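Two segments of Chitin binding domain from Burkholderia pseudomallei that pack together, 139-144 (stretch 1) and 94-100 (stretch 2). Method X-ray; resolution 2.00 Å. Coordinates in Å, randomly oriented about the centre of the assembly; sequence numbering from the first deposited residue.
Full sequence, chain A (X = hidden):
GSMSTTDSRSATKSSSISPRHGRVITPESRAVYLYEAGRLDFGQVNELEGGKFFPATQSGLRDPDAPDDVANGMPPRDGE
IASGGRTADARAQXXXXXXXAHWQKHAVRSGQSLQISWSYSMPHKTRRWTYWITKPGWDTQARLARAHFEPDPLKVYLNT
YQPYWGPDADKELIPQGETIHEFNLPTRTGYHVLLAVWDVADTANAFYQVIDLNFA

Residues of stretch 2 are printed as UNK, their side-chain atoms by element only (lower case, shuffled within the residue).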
ATOM      1  N   ASP A 139     -15.057  -0.993  11.905  1.00 14.39           N
ATOM      2  CA  ASP A 139     -15.765   0.287  12.090  1.00 15.12           C
ATOM      3  C   ASP A 139     -15.488   1.170  10.878  1.00 14.31           C
ATOM      4  O   ASP A 139     -14.523   1.923  10.842  1.00 13.60           O
ATOM      5  CB  ASP A 139     -15.279   0.972  13.383  1.00 15.79           C
ATOM      6  CG  ASP A 139     -15.935   2.330  13.636  1.00 16.75           C
ATOM      7  OD1 ASP A 139     -16.928   2.719  12.964  1.00 17.15           O
ATOM      8  OD2 ASP A 139     -15.422   3.019  14.540  1.00 17.78           O
ATOM      9  N   THR A 140     -16.354   1.071   9.889  1.00 14.34           N
ATOM     10  CA  THR A 140     -16.066   1.658   8.579  1.00 13.86           C
ATOM     11  C   THR A 140     -16.030   3.171   8.577  1.00 14.06           C
ATOM     12  O   THR A 140     -15.567   3.748   7.620  1.00 13.68           O
ATOM     13  CB  THR A 140     -17.111   1.240   7.515  1.00 14.03           C
ATOM     14  OG1 THR A 140     -18.332   1.930   7.774  1.00 14.85           O
ATOM     15  CG2 THR A 140     -17.339  -0.300   7.526  1.00 14.07           C
ATOM     16  N   GLN A 141     -16.561   3.806   9.614  1.00 14.94           N
ATOM     17  CA  GLN A 141     -16.584   5.258   9.707  1.00 15.43           C
ATOM     18  C   GLN A 141     -15.376   5.864  10.466  1.00 15.17           C
ATOM     19  O   GLN A 141     -15.277   7.082  10.600  1.00 15.59           O
ATOM     20  CB  GLN A 141     -17.903   5.687  10.347  1.00 16.75           C
ATOM     21  CG  GLN A 141     -19.114   5.204   9.546  1.00 17.25           C
ATOM     22  CD  GLN A 141     -19.109   5.752   8.118  1.00 17.09           C
ATOM     23  OE1 GLN A 141     -19.428   6.903   7.908  1.00 17.78           O
ATOM     24  NE2 GLN A 141     -18.714   4.927   7.136  1.00 16.63           N
ATOM     25  N   ALA A 142     -14.449   5.028  10.917  1.00 14.44           N
ATOM     26  CA  ALA A 142     -13.301   5.499  11.688  1.00 14.26           C
ATOM     27  C   ALA A 142     -12.102   5.805  10.785  1.00 13.35           C
ATOM     28  O   ALA A 142     -12.052   5.374   9.650  1.00 12.42           O
ATOM     29  CB  ALA A 142     -12.904   4.452  12.714  1.00 14.17           C
ATOM     30  N   ARG A 143     -11.120   6.523  11.318  1.00 13.50           N
ATOM     31  CA  ARG A 143      -9.843   6.657  10.635  1.00 13.00           C
ATOM     32  C   ARG A 143      -9.203   5.282  10.667  1.00 12.13           C
ATOM     33  O   ARG A 143      -9.408   4.543  11.617  1.00 12.33           O
ATOM     34  CB  ARG A 143      -8.957   7.691  11.309  1.00 13.93           C
ATOM     35  CG  ARG A 143      -9.500   9.104  11.144  1.00 15.29           C
ATOM     36  CD  ARG A 143      -8.607  10.119  11.803  1.00 16.50           C
ATOM     37  NE  ARG A 143      -9.204  11.432  11.630  1.00 18.34           N
ATOM     38  CZ  ARG A 143      -8.672  12.448  10.955  1.00 18.93           C
ATOM     39  NH1 ARG A 143      -7.450  12.356  10.396  1.00 18.60           N
ATOM     40  NH2 ARG A 143      -9.363  13.586  10.884  1.00 19.58           N
ATOM     41  N   LEU A 144      -8.461   4.948   9.621  1.00 11.05           N
ATOM     42  CA  LEU A 144      -7.935   3.593   9.439  1.00 10.48           C
ATOM     43  C   LEU A 144      -6.926   3.288  10.529  1.00 10.36           C
ATOM     44  O   LEU A 144      -6.099   4.127  10.854  1.00 10.27           O
ATOM     45  CB  LEU A 144      -7.248   3.452   8.079  1.00  9.85           C
ATOM     46  CG  LEU A 144      -8.110   3.657   6.844  1.00  9.81           C
ATOM     47  CD1 LEU A 144      -7.279   3.547   5.578  1.00  9.35           C
ATOM     48  CD2 LEU A 144      -9.191   2.612   6.838  1.00 10.16           C
ATOM     49  N   UNK A  94      -5.928  12.401   2.801  1.00 10.72           N
ATOM     50  CA  UNK A  94      -6.131  10.967   2.661  1.00 10.00           C
ATOM     51  C   UNK A  94      -6.579  10.264   3.931  1.00  9.92           C
ATOM     52  O   UNK A  94      -7.233   9.243   3.844  1.00  9.63           O
ATOM     53  c   UNK A  94      -3.079  10.419   0.384  1.00  8.92           C
ATOM     54  c   UNK A  94      -4.561  10.643   0.650  1.00  9.31           C
ATOM     55  c   UNK A  94      -5.420   9.830  -0.328  1.00  9.05           C
ATOM     56  c   UNK A  94      -4.863  10.300   2.118  1.00  9.30           C
ATOM     57  N   UNK A  95      -6.226  10.820   5.083  1.00 10.22           N
ATOM     58  CA  UNK A  95      -6.515  10.211   6.383  1.00 10.42           C
ATOM     59  C   UNK A  95      -7.882  10.498   6.976  1.00 11.36           C
ATOM     60  O   UNK A  95      -8.224   9.965   8.043  1.00 11.46           O
ATOM     61  o   UNK A  95      -3.897   9.036   6.545  1.00  9.15           O
ATOM     62  c   UNK A  95      -4.061  10.186   6.984  1.00  9.73           C
ATOM     63  c   UNK A  95      -5.443  10.655   7.387  1.00 10.36           C
ATOM     64  n   UNK A  95      -3.067  11.062   7.102  1.00  9.71           N
ATOM     65  N   UNK A  96      -8.661  11.342   6.307  1.00 12.27           N
ATOM     66  CA  UNK A  96      -9.996  11.604   6.771  1.00 13.35           C
ATOM     67  C   UNK A  96     -10.826  10.315   6.771  1.00 12.70           C
ATOM     68  O   UNK A  96     -10.705   9.486   5.892  1.00 12.01           O
ATOM     69  c   UNK A  96     -10.113  14.638   7.450  1.00 17.69           C
ATOM     70  o   UNK A  96      -9.242  15.472   7.761  1.00 19.53           O
ATOM     71  c   UNK A  96     -10.016  14.041   6.051  1.00 16.01           C
ATOM     72  o   UNK A  96     -11.051  14.313   8.222  1.00 18.78           O
ATOM     73  c   UNK A  96     -10.673  12.681   5.922  1.00 14.73           C
ATOM     74  N   UNK A  97     -11.691  10.163   7.771  1.00 12.97           N
ATOM     75  CA  UNK A  97     -12.572   9.016   7.807  1.00 12.79           C
ATOM     76  C   UNK A  97     -13.635   9.135   6.746  1.00 12.85           C
ATOM     77  O   UNK A  97     -13.957  10.257   6.312  1.00 13.16           O
ATOM     78  c   UNK A  97     -13.266  10.579   9.456  1.00 14.22           C
ATOM     79  c   UNK A  97     -12.023  11.150   8.814  1.00 13.78           C
ATOM     80  c   UNK A  97     -13.215   9.118   9.195  1.00 13.53           C
ATOM     81  N   UNK A  98     -14.219   8.003   6.379  1.00 12.62           N
ATOM     82  CA  UNK A  98     -15.273   7.977   5.362  1.00 12.96           C
ATOM     83  C   UNK A  98     -16.524   8.764   5.804  1.00 14.16           C
ATOM     84  O   UNK A  98     -17.255   9.328   4.971  1.00 14.74           O
ATOM     85  c   UNK A  98     -16.598   6.457   3.870  1.00 12.71           C
ATOM     86  o   UNK A  98     -17.715   5.971   4.102  1.00 13.27           O
ATOM     87  c   UNK A  98     -15.623   6.544   5.009  1.00 12.57           C
ATOM     88  o   UNK A  98     -16.230   6.872   2.762  1.00 12.15           O
ATOM     89  N   UNK A  99     -16.748   8.856   7.110  1.00 14.79           N
ATOM     90  CA  UNK A  99     -17.813   9.718   7.644  1.00 16.03           C
ATOM     91  C   UNK A  99     -17.773  11.171   7.113  1.00 16.45           C
ATOM     92  O   UNK A  99     -18.777  11.838   7.069  1.00 17.47           O
ATOM     93  o   UNK A  99     -16.530  10.377   9.635  1.00 16.33           O
ATOM     94  c   UNK A  99     -17.732   9.762   9.181  1.00 16.56           C
ATOM     95  N   UNK A 100     -16.591  11.629   6.734  1.00 15.90           N
ATOM     96  CA  UNK A 100     -16.309  13.002   6.364  1.00 16.31           C
ATOM     97  C   UNK A 100     -15.903  13.114   4.875  1.00 15.78           C
ATOM     98  O   UNK A 100     -16.259  14.077   4.207  1.00 16.29           O
ATOM     99  c   UNK A 100     -15.168  13.504   7.286  1.00 16.32           C
ATOM    100  c   UNK A 100     -14.147  14.360   6.544  1.00 16.24           C
ATOM    101  c   UNK A 100     -15.758  14.194   8.511  1.00 17.34           C
TER
HETATM  102  O   HOH W   1      -7.836   7.151   7.952  1.00  8.96           O
HETATM  103  O   HOH W   2      -6.400  14.360   7.859  1.00 21.83           O
HETATM  104  O   HOH W   3     -13.482   5.500   7.491  1.00  7.64           O
HETATM  105  O   HOH W   4     -16.076   9.139  11.988  1.00 21.65           O

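Position 94 carries four side-chain carbons that fork at the second, with no heteroatom. The group is buried and stays out of reach of stretch 1, so it takes no part in the contact; four carbons forked in this way make it Leu94.

At position 95 there are two carbons, the second bearing one oxygen and one nitrogen, which is a carboxamide; CB lies 4.0 Å from Arg143 NH1. This is Asn95, whose OD1 and ND2 are hydrogen-bonded elsewhere in the structure. Its backbone O lies 2.8 Å from water 1, which donates to it and accepts from Leu144 N, also at 2.8 Å.

Position 96 has three carbons in a row, the third carrying two oxygens. CA to CB points away from stretch 1, yet the chain bends so that its carboxylate comes near the Arg143 guanidinium. This is Glu96. Its OE1 is 3.2 Å from Arg143 NH2, a salt bridge of charges alone, because the oxygen lies well out of the guanidinium plane and no N-H points at it.

At position 97, three carbons close a ring onto the backbone N. CB points toward stretch 1 and sits 3.2 Å from Gln141 O, while a ring carbon lies over one face of the Arg143 guanidinium. This can only be Pro97; the carbon over the guanidinium is CD, and Glu96 CA covers the same face. Pro97 occupies the N-cap position, and its O accepts a 3.0 Å hydrogen bond from the N of residue 100.

Position 98 shows two carbons, the second with two oxygens: a short carboxylate, one of whose oxygens accepts a weak 3.4 Å hydrogen bond from Gln141 NE2. This is Asp98, and that oxygen is OD2. The same nitrogen donates to Thr140 OG1 at 3.1 Å.

Position 99 has one carbon and one oxygen. CB is 3.6 Å from Gln141 OE1, and water 4 links the side-chain oxygen (2.7 Å) to Gln141 O (2.6 Å). This is Ser99.

Position 100 has three carbons, one carrying the other two, and is Val100; its side chain makes no contact with stretch 1.

The contact thus centres on Pro97, packed against the backbone from Gln141 O to Arg143 N and against one face of the Arg143 guanidinium. Asp139 to Ala142 form a type I turn, closed by Ala142 N to Asp139 O (3.1 Å); water 3 donates to Thr140 O (2.7 Å) and Ala142 O (2.6 Å) and accepts from Asp98 N (2.8 Å). With one weak direct hydrogen bond, the polar joining rests largely on waters and the salt bridge.

Stretch 2, residues 94-100: LNEPDSV
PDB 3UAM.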